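Local coordinates for cell division control protein Cdc48 (Mycobacterium smegmatis, PDB 5E7P) that binds adenine nucleotide and, as a member of the AAA ATPase family, probably hydrolyses ATP, at residues K354-P359 against P380-R385; V491-A496 against V649-P654. All blocks are in the same frame, centred on the assembly; numbering follows the deposited sequence.

Interaction 1 (K354-P359 against P380-R385); sequences KAVATP and PEVCDR
Val356, in the last turn of helix 344-356, sets its isopropyl group against the backbone carbonyls of Glu381 and Val382, and this one side chain takes part in every close approach. Its CB points at the opposing loop and already lies 3.7 Å from Glu381 O. CG1, anti to the backbone N (chi1 176°), reaches 3.6 Å from the same Glu381 O and stays within van der Waals range of Val382 O as well. CG2, beside the backbone N, leans more on Val382 O, at 3.7 Å, and is the branch that finds a side chain, with its methyl 4.4 Å from Val382 CG1. Both methyls lie against the two successive carbonyl oxygens, a contact of methyl groups with peptide oxygens more than of side chain with side chain. The surroundings are those of the first AAA module, a RecA-like alpha/beta fold: helix 344-356 precedes the central strand 361-366, and loop 380-385 leads into edge strand 385-388. Phe363 of the central strand touches both Val356 and Val382, so the two valines share an aromatic neighbour. Val382 turns its CB away from Val356, which leaves its backbone facing that side chain. Thr358 OG1 bonds back to Lys354 O at 2.8 Å, tilted 19° from the carbonyl plane. In the other segment Asp384 OD2 takes Arg385 NE on its syn side at 2.8 Å, in a salt bridge, while Asp384 OD1 accepts the backbone N of Gly265.

Interaction 2 (V491-A496 against V649-P654); sequences VETKRA and VFVEPP
Thr493 and Val651 meet with their side chains crossed at about a right angle, the first from helix 491-506 and the second just beyond the end of strand 645-650. Thr493 turns CB toward the strand and presents both branches: OG1 lies 4.0 Å from Val651 CG2, and the methyl CG2 is 4.1 Å from that same Val651 CG2. With chi1 at -61°, the hydroxyl sits beside the backbone N and the methyl is anti to it. Thr493 OG1 is hydrogen-bonded to a water at 2.7 Å, and the water donates to Phe650 O at 3.0 Å. One solvent molecule therefore links the helix to the strand's last carbonyl, beside the van der Waals contact with Val651. One turn further along the helix, Ala496 CB points toward the strand too and rests 4.4 Å from Val649 CG1. Val649 and Val651 meet residues three apart on the helix, so the helix and the strand run past each other in roughly opposite directions. Val649 and Val651 pair through their backbones with strand 521-525, and their side chains also pack on Leu524, while Thr493 reaches Val535 of helix 534-539; helix 491-506 is thus packed against edge strand 645-650 of the parallel sheet in the second AAA module, with helix 732-739 touching Phe650 and Pro653.

Interaction 1 and interaction 2 belong to successive AAA modules of one chain, in series along the sequence, with centres 46 Å apart and nearest atoms about 30 Å apart, so they do not touch. Each involves the approach to, or exit from, the edge strand of a RecA-like sheet: 380-385 enters strand 385-388, whereas 649-654 leaves strand 645-650. Their relation to nucleotide differs. Interaction 1 lies away from both ADP sites. In interaction 2 the side chain of Val651 is about 4 Å from those of Cys530 and Lys532, which places it beside two ADP-binding residues, and about 7 Å from bound ADP.

Interaction 1 (K354-P359 against P380-R385)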
ATOM      1  N   LYS A 354     -21.397 -22.782  -5.757  1.00 47.05           N
ATOM      2  CA  LYS A 354     -21.566 -24.230  -5.739  1.00 46.94           C
ATOM      3  C   LYS A 354     -20.559 -24.881  -4.794  1.00 42.22           C
ATOM      4  O   LYS A 354     -20.879 -25.850  -4.097  1.00 41.07           O
ATOM      5  CB  LYS A 354     -21.412 -24.792  -7.156  1.00 50.24           C
ATOM      6  CG  LYS A 354     -21.168 -26.288  -7.228  1.00 55.41           C
ATOM      7  CD  LYS A 354     -20.869 -26.722  -8.655  1.00 62.04           C
ATOM      8  CE  LYS A 354     -20.348 -28.153  -8.709  1.00 66.93           C
ATOM      9  NZ  LYS A 354     -21.328 -29.134  -8.166  1.00 70.13           N
ATOM     10  N   ALA A 355     -19.344 -24.341  -4.772  1.00 37.66           N
ATOM     11  CA  ALA A 355     -18.296 -24.861  -3.901  1.00 36.13           C
ATOM     12  C   ALA A 355     -18.605 -24.605  -2.425  1.00 33.45           C
ATOM     13  O   ALA A 355     -18.469 -25.499  -1.592  1.00 32.02           O
ATOM     14  CB  ALA A 355     -16.945 -24.265  -4.276  1.00 33.77           C
ATOM     15  N   VAL A 356     -19.026 -23.384  -2.112  1.00 32.21           N
ATOM     16  CA  VAL A 356     -19.326 -22.992  -0.737  1.00 30.43           C
ATOM     17  C   VAL A 356     -20.463 -23.825  -0.135  1.00 32.62           C
ATOM     18  O   VAL A 356     -20.460 -24.131   1.056  1.00 33.49           O
ATOM     19  CB  VAL A 356     -19.662 -21.488  -0.658  1.00 29.61           C
ATOM     20  CG1 VAL A 356     -20.061 -21.090   0.751  1.00 29.74           C
ATOM     21  CG2 VAL A 356     -18.472 -20.661  -1.123  1.00 29.70           C
ATOM     22  N   ALA A 357     -21.421 -24.211  -0.969  1.00 32.80           N
ATOM     23  CA  ALA A 357     -22.562 -24.993  -0.506  1.00 33.91           C
ATOM     24  C   ALA A 357     -22.225 -26.476  -0.326  1.00 35.14           C
ATOM     25  O   ALA A 357     -23.045 -27.244   0.176  1.00 36.95           O
ATOM     26  CB  ALA A 357     -23.737 -24.822  -1.461  1.00 33.82           C
ATOM     27  N   THR A 358     -21.021 -26.870  -0.731  1.00 34.17           N
ATOM     28  CA  THR A 358     -20.591 -28.260  -0.622  1.00 37.77           C
ATOM     29  C   THR A 358     -20.059 -28.587   0.774  1.00 40.51           C
ATOM     30  O   THR A 358     -19.155 -27.914   1.275  1.00 41.70           O
ATOM     31  CB  THR A 358     -19.504 -28.601  -1.660  1.00 38.75           C
ATOM     32  OG1 THR A 358     -19.967 -28.264  -2.975  1.00 41.23           O
ATOM     33  CG2 THR A 358     -19.172 -30.086  -1.612  1.00 39.06           C
ATOM     34  N   PRO A 359     -20.628 -29.625   1.410  1.00 39.45           N
ATOM     35  CA  PRO A 359     -20.173 -30.099   2.721  1.00 39.86           C
ATOM     36  C   PRO A 359     -18.708 -30.535   2.676  1.00 40.38           C
ATOM     37  O   PRO A 359     -18.304 -31.232   1.740  1.00 38.95           O
ATOM     38  CB  PRO A 359     -21.072 -31.310   2.990  1.00 42.64           C
ATOM     39  CG  PRO A 359     -22.285 -31.084   2.148  1.00 43.16           C
ATOM     40  CD  PRO A 359     -21.804 -30.369   0.924  1.00 41.53           C
ATOM     41  N   PRO A 380     -23.466 -13.357   1.529  1.00 40.99           N
ATOM     42  CA  PRO A 380     -23.669 -14.556   2.353  1.00 42.86           C
ATOM     43  C   PRO A 380     -23.486 -15.872   1.599  1.00 44.65           C
ATOM     44  O   PRO A 380     -23.114 -16.870   2.217  1.00 45.73           O
ATOM     45  CB  PRO A 380     -25.125 -14.418   2.805  1.00 44.89           C
ATOM     46  CG  PRO A 380     -25.362 -12.956   2.838  1.00 44.86           C
ATOM     47  CD  PRO A 380     -24.566 -12.389   1.695  1.00 42.79           C
ATOM     48  N   GLU A 381     -23.735 -15.873   0.293  1.00 45.50           N
ATOM     49  CA  GLU A 381     -23.688 -17.104  -0.493  1.00 47.81           C
ATOM     50  C   GLU A 381     -22.268 -17.532  -0.856  1.00 43.51           C
ATOM     51  O   GLU A 381     -22.013 -18.714  -1.082  1.00 43.66           O
ATOM     52  CB  GLU A 381     -24.540 -16.980  -1.763  1.00 54.64           C
ATOM     53  CG  GLU A 381     -26.018 -16.715  -1.510  1.00 60.85           C
ATOM     54  CD  GLU A 381     -26.318 -15.248  -1.251  1.00 64.57           C
ATOM     55  OE1 GLU A 381     -25.602 -14.386  -1.808  1.00 63.60           O
ATOM     56  OE2 GLU A 381     -27.266 -14.958  -0.489  1.00 67.17           O
ATOM     57  N   VAL A 382     -21.350 -16.573  -0.924  1.00 39.53           N
ATOM     58  CA  VAL A 382     -19.955 -16.882  -1.228  1.00 39.25           C
ATOM     59  C   VAL A 382     -19.060 -16.591  -0.025  1.00 39.61           C
ATOM     60  O   VAL A 382     -18.821 -17.474   0.798  1.00 43.90           O
ATOM     61  CB  VAL A 382     -19.454 -16.113  -2.461  1.00 38.93           C
ATOM     62  CG1 VAL A 382     -18.108 -16.659  -2.917  1.00 36.94           C
ATOM     63  CG2 VAL A 382     -20.471 -16.209  -3.586  1.00 41.14           C
ATOM     64  N   CYS A 383     -18.569 -15.358   0.078  1.00 35.67           N
ATOM     65  CA  CYS A 383     -17.801 -14.949   1.256  1.00 33.38           C
ATOM     66  C   CYS A 383     -18.684 -14.195   2.242  1.00 32.88           C
ATOM     67  O   CYS A 383     -18.972 -13.013   2.058  1.00 32.24           O
ATOM     68  CB  CYS A 383     -16.594 -14.093   0.866  1.00 30.40           C
ATOM     69  SG  CYS A 383     -15.316 -14.987  -0.045  1.00 42.86           S
ATOM     70  N   ASP A 384     -19.108 -14.891   3.290  1.00 33.72           N
ATOM     71  CA  ASP A 384     -20.047 -14.330   4.252  1.00 36.15           C
ATOM     72  C   ASP A 384     -19.344 -13.474   5.302  1.00 34.85           C
ATOM     73  O   ASP A 384     -19.984 -12.696   6.009  1.00 36.90           O
ATOM     74  CB  ASP A 384     -20.838 -15.447   4.936  1.00 38.51           C
ATOM     75  CG  ASP A 384     -19.971 -16.306   5.837  1.00 42.93           C
ATOM     76  OD1 ASP A 384     -19.318 -17.245   5.330  1.00 43.55           O
ATOM     77  OD2 ASP A 384     -19.942 -16.039   7.057  1.00 46.02           O
ATOM     78  N   ARG A 385     -18.028 -13.617   5.402  1.00 30.96           N
ATOM     79  CA  ARG A 385     -17.269 -12.883   6.409  1.00 30.83           C
ATOM     80  C   ARG A 385     -15.899 -12.443   5.899  1.00 31.23           C
ATOM     81  O   ARG A 385     -15.377 -12.988   4.924  1.00 31.11           O
ATOM     82  CB  ARG A 385     -17.129 -13.717   7.684  1.00 27.73           C
ATOM     83  CG  ARG A 385     -16.253 -14.942   7.535  1.00 27.63           C
ATOM     84  CD  ARG A 385     -16.450 -15.891   8.705  1.00 31.10           C
ATOM     85  NE  ARG A 385     -17.727 -16.592   8.629  1.00 34.35           N
ATOM     86  CZ  ARG A 385     -18.256 -17.294   9.626  1.00 37.13           C
ATOM     87  NH1 ARG A 385     -17.621 -17.383  10.787  1.00 36.76           N
ATOM     88  NH2 ARG A 385     -19.422 -17.903   9.463  1.00 38.73           N
TER

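Interaction 2 (V491-A496 against V649-P654)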
ATOM      1  N   VAL A 491       0.970  19.430  16.199  1.00 44.24           N
ATOM      2  CA  VAL A 491       1.321  19.012  17.553  1.00 44.01           C
ATOM      3  C   VAL A 491       0.088  18.687  18.395  1.00 43.87           C
ATOM      4  O   VAL A 491      -0.021  17.595  18.946  1.00 45.39           O
ATOM      5  CB  VAL A 491       2.151  20.096  18.281  1.00 44.38           C
ATOM      6  CG1 VAL A 491       2.486  19.660  19.706  1.00 42.54           C
ATOM      7  CG2 VAL A 491       3.422  20.410  17.501  1.00 45.30           C
ATOM      8  N   GLU A 492      -0.838  19.636  18.482  1.00 43.39           N
ATOM      9  CA  GLU A 492      -2.041  19.458  19.287  1.00 42.61           C
ATOM     10  C   GLU A 492      -2.961  18.381  18.718  1.00 40.11           C
ATOM     11  O   GLU A 492      -3.545  17.600  19.469  1.00 39.92           O
ATOM     12  CB  GLU A 492      -2.792  20.785  19.436  1.00 45.87           C
ATOM     13  CG  GLU A 492      -4.184  20.661  20.049  1.00 49.72           C
ATOM     14  CD  GLU A 492      -4.185  19.983  21.414  1.00 53.25           C
ATOM     15  OE1 GLU A 492      -5.188  19.308  21.738  1.00 54.19           O
ATOM     16  OE2 GLU A 492      -3.194  20.125  22.165  1.00 53.95           O
ATOM     17  N   THR A 493      -3.089  18.338  17.396  1.00 36.53           N
ATOM     18  CA  THR A 493      -3.926  17.329  16.757  1.00 34.36           C
ATOM     19  C   THR A 493      -3.333  15.931  16.940  1.00 33.59           C
ATOM     20  O   THR A 493      -4.047  14.992  17.290  1.00 33.37           O
ATOM     21  CB  THR A 493      -4.131  17.614  15.258  1.00 34.89           C
ATOM     22  OG1 THR A 493      -4.791  18.876  15.094  1.00 36.01           O
ATOM     23  CG2 THR A 493      -4.980  16.524  14.626  1.00 33.39           C
ATOM     24  N   LYS A 494      -2.028  15.804  16.708  1.00 33.04           N
ATOM     25  CA  LYS A 494      -1.326  14.543  16.939  1.00 32.44           C
ATOM     26  C   LYS A 494      -1.522  14.081  18.373  1.00 33.36           C
ATOM     27  O   LYS A 494      -1.789  12.909  18.628  1.00 32.97           O
ATOM     28  CB  LYS A 494       0.171  14.694  16.668  1.00 31.37           C
ATOM     29  CG  LYS A 494       0.555  14.744  15.202  1.00 32.07           C
ATOM     30  CD  LYS A 494       2.030  15.076  15.057  1.00 34.21           C
ATOM     31  CE  LYS A 494       2.484  14.973  13.615  1.00 36.65           C
ATOM     32  NZ  LYS A 494       3.943  15.233  13.471  1.00 39.06           N
ATOM     33  N   ARG A 495      -1.388  15.022  19.301  1.00 34.23           N
ATOM     34  CA  ARG A 495      -1.514  14.749  20.724  1.00 37.20           C
ATOM     35  C   ARG A 495      -2.906  14.207  21.034  1.00 34.98           C
ATOM     36  O   ARG A 495      -3.044  13.161  21.667  1.00 34.16           O
ATOM     37  CB  ARG A 495      -1.244  16.035  21.516  1.00 42.46           C
ATOM     38  CG  ARG A 495      -0.834  15.838  22.972  1.00 46.75           C
ATOM     39  CD  ARG A 495      -2.047  15.749  23.880  1.00 50.99           C
ATOM     40  NE  ARG A 495      -2.982  16.849  23.663  1.00 53.73           N
ATOM     41  CZ  ARG A 495      -4.241  16.857  24.095  1.00 54.86           C
ATOM     42  NH1 ARG A 495      -4.722  15.818  24.767  1.00 54.41           N
ATOM     43  NH2 ARG A 495      -5.021  17.901  23.850  1.00 55.37           N
ATOM     44  N   ALA A 496      -3.928  14.919  20.572  1.00 34.44           N
ATOM     45  CA  ALA A 496      -5.313  14.529  20.817  1.00 32.67           C
ATOM     46  C   ALA A 496      -5.641  13.170  20.207  1.00 30.66           C
ATOM     47  O   ALA A 496      -6.290  12.344  20.839  1.00 29.58           O
ATOM     48  CB  ALA A 496      -6.269  15.591  20.291  1.00 31.53           C
ATOM     49  N   VAL A 649     -12.908  16.917  17.561  1.00 34.77           N
ATOM     50  CA  VAL A 649     -11.568  17.475  17.437  1.00 34.26           C
ATOM     51  C   VAL A 649     -11.507  18.449  16.266  1.00 38.07           C
ATOM     52  O   VAL A 649     -11.651  18.056  15.107  1.00 38.71           O
ATOM     53  CB  VAL A 649     -10.504  16.382  17.240  1.00 32.06           C
ATOM     54  CG1 VAL A 649      -9.114  17.004  17.194  1.00 30.39           C
ATOM     55  CG2 VAL A 649     -10.591  15.342  18.346  1.00 31.45           C
ATOM     56  N   PHE A 650     -11.297  19.723  16.578  1.00 39.90           N
ATOM     57  CA  PHE A 650     -11.180  20.752  15.552  1.00 39.65           C
ATOM     58  C   PHE A 650      -9.724  20.961  15.149  1.00 36.98           C
ATOM     59  O   PHE A 650      -8.873  21.253  15.988  1.00 37.65           O
ATOM     60  CB  PHE A 650     -11.798  22.069  16.036  1.00 41.59           C
ATOM     61  CG  PHE A 650     -11.533  23.236  15.126  1.00 43.35           C
ATOM     62  CD1 PHE A 650     -11.787  23.146  13.767  1.00 43.89           C
ATOM     63  CD2 PHE A 650     -11.045  24.428  15.632  1.00 44.09           C
ATOM     64  CE1 PHE A 650     -11.542  24.219  12.930  1.00 45.44           C
ATOM     65  CE2 PHE A 650     -10.803  25.506  14.800  1.00 44.66           C
ATOM     66  CZ  PHE A 650     -11.052  25.401  13.449  1.00 45.59           C
ATOM     67  N   VAL A 651      -9.446  20.796  13.861  1.00 34.44           N
ATOM     68  CA  VAL A 651      -8.114  21.039  13.326  1.00 34.81           C
ATOM     69  C   VAL A 651      -8.009  22.485  12.858  1.00 38.33           C
ATOM     70  O   VAL A 651      -8.545  22.851  11.810  1.00 38.15           O
ATOM     71  CB  VAL A 651      -7.794  20.094  12.151  1.00 34.10           C
ATOM     72  CG1 VAL A 651      -6.422  20.408  11.570  1.00 32.31           C
ATOM     73  CG2 VAL A 651      -7.873  18.641  12.602  1.00 33.61           C
ATOM     74  N   GLU A 652      -7.327  23.304  13.652  1.00 41.18           N
ATOM     75  CA  GLU A 652      -7.130  24.713  13.334  1.00 44.82           C
ATOM     76  C   GLU A 652      -6.290  24.880  12.076  1.00 42.86           C
ATOM     77  O   GLU A 652      -5.448  24.033  11.773  1.00 43.03           O
ATOM     78  CB  GLU A 652      -6.434  25.421  14.501  1.00 50.27           C
ATOM     79  CG  GLU A 652      -7.300  25.629  15.730  1.00 56.00           C
ATOM     80  CD  GLU A 652      -7.969  26.994  15.747  1.00 61.67           C
ATOM     81  OE1 GLU A 652      -7.713  27.798  14.823  1.00 63.48           O
ATOM     82  OE2 GLU A 652      -8.750  27.261  16.687  1.00 63.11           O
ATOM     83  N   PRO A 653      -6.518  25.972  11.334  1.00 40.91           N
ATOM     84  CA  PRO A 653      -5.585  26.339  10.267  1.00 38.38           C
ATOM     85  C   PRO A 653      -4.260  26.734  10.905  1.00 37.51           C
ATOM     86  O   PRO A 653      -4.267  27.317  11.990  1.00 39.20           O
ATOM     87  CB  PRO A 653      -6.251  27.555   9.621  1.00 39.77           C
ATOM     88  CG  PRO A 653      -7.142  28.113  10.677  1.00 41.22           C
ATOM     89  CD  PRO A 653      -7.632  26.928  11.452  1.00 42.14           C
ATOM     90  N   PRO A 654      -3.135  26.418  10.248  1.00 34.10           N
ATOM     91  CA  PRO A 654      -1.820  26.604  10.866  1.00 32.46           C
ATOM     92  C   PRO A 654      -1.489  28.070  11.154  1.00 35.26           C
ATOM     93  O   PRO A 654      -1.445  28.886  10.234  1.00 35.21           O
ATOM     94  CB  PRO A 654      -0.861  26.039   9.813  1.00 29.90           C
ATOM     95  CG  PRO A 654      -1.581  26.199   8.530  1.00 29.71           C
ATOM     96  CD  PRO A 654      -3.030  25.970   8.848  1.00 31.95           C
TER
HETATM   97  O   HOH W   1      -6.639  19.563  16.989  1.00 22.83           O